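Local coordinates for universal stress protein (PDB 4WNY) that belongs to the universal stress protein A family and probably takes part in the bacterial stress response, probably as a dimer whose sheet continues across the subunit interface, at residues D24-L29 / L115-T120; S133-L138 / V146-A151. All coordinates share one frame; numbering follows the deposited sequence.

Contact 1 (D24-L29 / L115-T120); sequences DAALEL and LIVMGT
Ala26 meets Val117 where helix 17-32 lies against strand 115-120, its CB straddled by both methyls of the valine, 3.9 Å from CG1 and 4.1 Å from CG2. Val117 has CG1 anti to the backbone N (chi1 172°) and CG2 anti to the carbonyl carbon, a setting that presents the fork of the side chain to the alanine. The small methyl of Ala26 suits a place where helix and strand come close, its CA lying 6.5 Å from the CA of Val117; the beta-branched valine fits an extended strand and gives a broad apolar surface.

Almost one helical turn on, the CA atoms of Leu29 and Leu115 stand 11.1 Å apart, and it takes two long leucines, both with CG anti to the backbone N, to meet tip to tip, CD2 to CD2 at 3.8 Å.

Around this first shell, Ile9 of the central strand 8-13 packs against Leu29, Leu115 and Val117, while Ile149 and Leu147 of strand 146-150 touch Val117 from the next strand. Tyr6 of the second subunit packs on Leu29 and donates its OH to the carbonyl of Ala25. At the outer side of the helix Asp24 forms a salt bridge with Arg78.

With only aliphatic side-chain carbons meeting across it, the contact holds by shape and by exclusion of water, and directional bonding plays no part between the two segments.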
loop_
_atom_site.group_PDB
_atom_site.type_symbol
_atom_site.label_atom_id
_atom_site.label_comp_id
_atom_site.label_asym_id
_atom_site.label_seq_id
_atom_site.Cartn_x
_atom_site.Cartn_y
_atom_site.Cartn_z
ATOM N N ASP A 24 9.527 -2.116 -9.810
ATOM C CA ASP A 24 10.726 -2.508 -9.078
ATOM C C ASP A 24 10.413 -2.754 -7.607
ATOM O O ASP A 24 11.009 -3.625 -6.971
ATOM C CB ASP A 24 11.812 -1.440 -9.210
ATOM C CG ASP A 24 12.402 -1.377 -10.606
ATOM O OD1 ASP A 24 12.206 -2.337 -11.382
ATOM O OD2 ASP A 24 13.069 -0.370 -10.924
ATOM N N ALA A 25 9.473 -1.980 -7.073
ATOM C CA ALA A 25 9.049 -2.136 -5.688
ATOM C C ALA A 25 8.191 -3.387 -5.524
ATOM O O ALA A 25 8.349 -4.136 -4.560
ATOM C CB ALA A 25 8.291 -0.905 -5.224
ATOM N N ALA A 26 7.285 -3.602 -6.474
ATOM C CA ALA A 26 6.418 -4.774 -6.464
ATOM C C ALA A 26 7.234 -6.050 -6.645
ATOM O O ALA A 26 6.935 -7.078 -6.039
ATOM C CB ALA A 26 5.357 -4.662 -7.549
ATOM N N LEU A 27 8.265 -5.973 -7.481
ATOM C CA LEU A 27 9.168 -7.099 -7.689
ATOM C C LEU A 27 9.914 -7.448 -6.411
ATOM O O LEU A 27 9.984 -8.614 -6.022
ATOM C CB LEU A 27 10.171 -6.794 -8.803
ATOM C CG LEU A 27 9.906 -7.429 -10.165
ATOM C CD1 LEU A 27 11.043 -7.110 -11.110
ATOM C CD2 LEU A 27 9.735 -8.930 -10.030
ATOM N N GLU A 28 10.477 -6.428 -5.769
ATOM C CA GLU A 28 11.226 -6.610 -4.532
ATOM C C GLU A 28 10.354 -7.232 -3.452
ATOM O O GLU A 28 10.809 -8.077 -2.682
ATOM C CB GLU A 28 11.790 -5.272 -4.044
ATOM N N LEU A 29 9.096 -6.808 -3.402
ATOM C CA LEU A 29 8.140 -7.359 -2.453
ATOM C C LEU A 29 7.793 -8.797 -2.813
ATOM O O LEU A 29 7.700 -9.660 -1.940
ATOM C CB LEU A 29 6.871 -6.508 -2.413
ATOM C CG LEU A 29 5.831 -6.922 -1.374
ATOM C CD1 LEU A 29 6.324 -6.583 0.018
ATOM C CD2 LEU A 29 4.497 -6.254 -1.652
ATOM N N LEU A 115 -3.546 -8.000 -3.658
ATOM C CA LEU A 115 -2.867 -6.718 -3.505
ATOM C C LEU A 115 -2.677 -6.024 -4.849
ATOM O O LEU A 115 -2.315 -6.660 -5.838
ATOM C CB LEU A 115 -1.510 -6.907 -2.825
ATOM C CG LEU A 115 -0.642 -5.652 -2.697
ATOM C CD1 LEU A 115 -1.315 -4.620 -1.799
ATOM C CD2 LEU A 115 0.745 -6.006 -2.178
ATOM N N ILE A 116 -2.919 -4.717 -4.874
ATOM C CA ILE A 116 -2.685 -3.914 -6.068
ATOM C C ILE A 116 -1.613 -2.864 -5.807
ATOM O O ILE A 116 -1.728 -2.061 -4.879
ATOM C CB ILE A 116 -3.970 -3.212 -6.544
ATOM C CG1 ILE A 116 -5.010 -4.241 -6.986
ATOM C CG2 ILE A 116 -3.661 -2.246 -7.681
ATOM C CD1 ILE A 116 -6.308 -3.623 -7.458
ATOM N N VAL A 117 -0.571 -2.873 -6.629
ATOM C CA VAL A 117 0.534 -1.937 -6.478
ATOM C C VAL A 117 0.472 -0.857 -7.554
ATOM O O VAL A 117 0.332 -1.162 -8.737
ATOM C CB VAL A 117 1.890 -2.670 -6.547
ATOM C CG1 VAL A 117 3.041 -1.674 -6.583
ATOM C CG2 VAL A 117 2.031 -3.625 -5.368
ATOM N N MET A 118 0.566 0.402 -7.138
ATOM C CA MET A 118 0.480 1.525 -8.064
ATOM C C MET A 118 1.573 2.558 -7.836
ATOM O O MET A 118 1.996 2.790 -6.703
ATOM C CB MET A 118 -0.880 2.211 -7.948
ATOM C CG MET A 118 -1.846 1.877 -9.064
ATOM S SD MET A 118 -3.354 2.839 -8.889
ATOM C CE MET A 118 -3.628 2.633 -7.133
ATOM N N GLY A 119 2.017 3.185 -8.920
ATOM C CA GLY A 119 2.945 4.295 -8.829
ATOM C C GLY A 119 2.179 5.600 -8.747
ATOM O O GLY A 119 1.195 5.791 -9.462
ATOM N N THR A 120 2.618 6.497 -7.870
ATOM C CA THR A 120 1.940 7.776 -7.693
ATOM C C THR A 120 2.922 8.943 -7.723
ATOM O O THR A 120 4.114 8.759 -7.965
ATOM C CB THR A 120 1.151 7.820 -6.368
ATOM O OG1 THR A 120 2.022 7.495 -5.277
ATOM C CG2 THR A 120 -0.003 6.829 -6.396
#

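Contact 2 (S133-L138 / V146-A151); sequences SVAERL and VLMIPA
Leu138 and Val146 form the more enclosed end of this contact: CB of the leucine lies 4.1 Å from CG2 of the valine, and both residues are buried. With chi1 at -179°, CG2 is the branch turned to the helix. A compact beta-branched residue suits the strand here, because its branch needs to reach only the CB of Leu138, while the rest of the leucine is left for Met118 and Leu104. Met118 of strand 115-120 touches both residues, and Leu104 and Glu105 of helix 100-111 border Leu138, so this end is hemmed in by neighbouring elements.

The two segments belong to the last helix and last strand of the modelled chain. Helix 134-141 follows strand 115-120 and leads into the parallel strand 146-150 beside it, a beta-alpha-beta crossover of the three-layer alpha/beta/alpha fold built by universal stress proteins. The helix packs on one face of the sheet, whereas Ile149 points to the other face and meets Ala25 and His21 of helix 17-32.

Farther along, on the looser side where Ala135 is partly exposed, the packing relies on one long, flexible side chain. The CA atoms of Ala135 and Met148 are 7.6 Å apart, and the methionine bridges the distance with a kink at the second torsion (chi2 -77°). Its SD comes to 4.0 Å from CB of Ala135, and its CE to 3.7 Å from the carbonyl O of the same residue. The side chain of Ala135, a single methyl, lets the thioether approach close to the helix backbone, as the CE to O distance attests. Met148 also packs on Met148 of the second subunit, where strand 146-150 pairs antiparallel with a strand of that chain.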
loop_
_atom_site.group_PDB
_atom_site.type_symbol
_atom_site.label_atom_id
_atom_site.label_comp_id
_atom_site.label_asym_id
_atom_site.label_seq_id
_atom_site.Cartn_x
_atom_site.Cartn_y
_atom_site.Cartn_z
ATOM N N SER A 133 -5.258 10.192 -9.121
ATOM C CA SER A 133 -6.703 10.168 -9.321
ATOM C C SER A 133 -7.213 8.731 -9.356
ATOM O O SER A 133 -8.128 8.371 -8.617
ATOM C CB SER A 133 -7.080 10.903 -10.610
ATOM O OG SER A 133 -8.475 11.152 -10.668
ATOM N N VAL A 134 -6.616 7.915 -10.220
ATOM C CA VAL A 134 -6.915 6.490 -10.264
ATOM C C VAL A 134 -6.543 5.856 -8.925
ATOM O O VAL A 134 -7.246 4.979 -8.417
ATOM C CB VAL A 134 -6.170 5.789 -11.424
ATOM C CG1 VAL A 134 -4.732 6.285 -11.516
ATOM C CG2 VAL A 134 -6.223 4.273 -11.274
ATOM N N ALA A 135 -5.444 6.330 -8.345
ATOM C CA ALA A 135 -5.025 5.895 -7.022
ATOM C C ALA A 135 -6.021 6.362 -5.970
ATOM O O ALA A 135 -6.394 5.605 -5.073
ATOM C CB ALA A 135 -3.636 6.416 -6.707
ATOM N N GLU A 136 -6.454 7.615 -6.092
ATOM C CA GLU A 136 -7.457 8.173 -5.193
ATOM C C GLU A 136 -8.780 7.431 -5.339
ATOM O O GLU A 136 -9.535 7.297 -4.377
ATOM C CB GLU A 136 -7.656 9.666 -5.467
ATOM N N ARG A 137 -9.051 6.947 -6.547
ATOM C CA ARG A 137 -10.259 6.177 -6.816
ATOM C C ARG A 137 -10.214 4.834 -6.097
ATOM O O ARG A 137 -11.095 4.522 -5.296
ATOM C CB ARG A 137 -10.438 5.965 -8.321
ATOM N N LEU A 138 -9.176 4.053 -6.387
ATOM C CA LEU A 138 -8.973 2.738 -5.783
ATOM C C LEU A 138 -8.966 2.789 -4.257
ATOM O O LEU A 138 -9.420 1.853 -3.597
ATOM C CB LEU A 138 -7.664 2.122 -6.288
ATOM C CG LEU A 138 -7.777 1.268 -7.555
ATOM C CD1 LEU A 138 -6.453 1.099 -8.243
ATOM C CD2 LEU A 138 -8.337 -0.089 -7.224
ATOM N N VAL A 146 -4.371 -1.734 -1.387
ATOM C CA VAL A 146 -3.626 -0.971 -2.386
ATOM C C VAL A 146 -2.316 -0.425 -1.817
ATOM O O VAL A 146 -2.292 0.147 -0.727
ATOM C CB VAL A 146 -4.462 0.207 -2.935
ATOM C CG1 VAL A 146 -3.677 0.971 -3.979
ATOM C CG2 VAL A 146 -5.780 -0.285 -3.517
ATOM N N LEU A 147 -1.230 -0.600 -2.565
ATOM C CA LEU A 147 0.080 -0.112 -2.155
ATOM C C LEU A 147 0.548 1.023 -3.058
ATOM O O LEU A 147 0.774 0.823 -4.252
ATOM C CB LEU A 147 1.102 -1.251 -2.170
ATOM C CG LEU A 147 2.546 -0.894 -1.808
ATOM C CD1 LEU A 147 2.613 -0.212 -0.451
ATOM C CD2 LEU A 147 3.444 -2.126 -1.845
ATOM N N MET A 148 0.699 2.209 -2.481
ATOM C CA MET A 148 1.118 3.383 -3.237
ATOM C C MET A 148 2.626 3.603 -3.164
ATOM O O MET A 148 3.181 3.745 -2.075
ATOM C CB MET A 148 0.406 4.633 -2.721
ATOM C CG MET A 148 -1.037 4.419 -2.286
ATOM S SD MET A 148 -2.220 4.296 -3.641
ATOM C CE MET A 148 -3.764 4.407 -2.736
ATOM N N ILE A 149 3.287 3.643 -4.316
ATOM C CA ILE A 149 4.704 3.985 -4.354
ATOM C C ILE A 149 4.891 5.316 -5.072
ATOM O O ILE A 149 4.639 5.423 -6.273
ATOM C CB ILE A 149 5.560 2.895 -5.045
ATOM C CG1 ILE A 149 5.683 1.659 -4.148
ATOM C CG2 ILE A 149 6.946 3.442 -5.389
ATOM C CD1 ILE A 149 4.505 0.723 -4.223
ATOM N N PRO A 150 5.308 6.345 -4.322
ATOM C CA PRO A 150 5.630 7.668 -4.866
ATOM C C PRO A 150 6.876 7.630 -5.749
ATOM O O PRO A 150 7.707 6.736 -5.591
ATOM C CB PRO A 150 5.874 8.514 -3.610
ATOM C CG PRO A 150 5.189 7.770 -2.502
ATOM C CD PRO A 150 5.363 6.330 -2.851
ATOM N N ALA A 151 7.001 8.589 -6.662
ATOM C CA ALA A 151 8.135 8.629 -7.582
ATOM C C ALA A 151 9.444 8.893 -6.847
ATOM O O ALA A 151 9.503 9.741 -5.959
ATOM C CB ALA A 151 7.910 9.685 -8.650
#

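Contacts 1 and 2 lie in series along the chain, their centres about 10 Å apart, and place helices on opposite faces of one parallel sheet. Their strands are neighbours: the backbone of Ile116 probably accepts a hydrogen bond at O from N of Leu147 (2.8 Å), and Thr120 N probably donates to O of Ile149 (2.8 Å). Met118, alternating with Val117 along strand 115-120, turns to the face of contact 2 and packs its CE 3.6 Å from CA of Ala135. Both contacts also touch the second subunit: 24-29 through Met5 and Tyr6 of that chain, and 146-151 through the antiparallel ladder that extends the sheet.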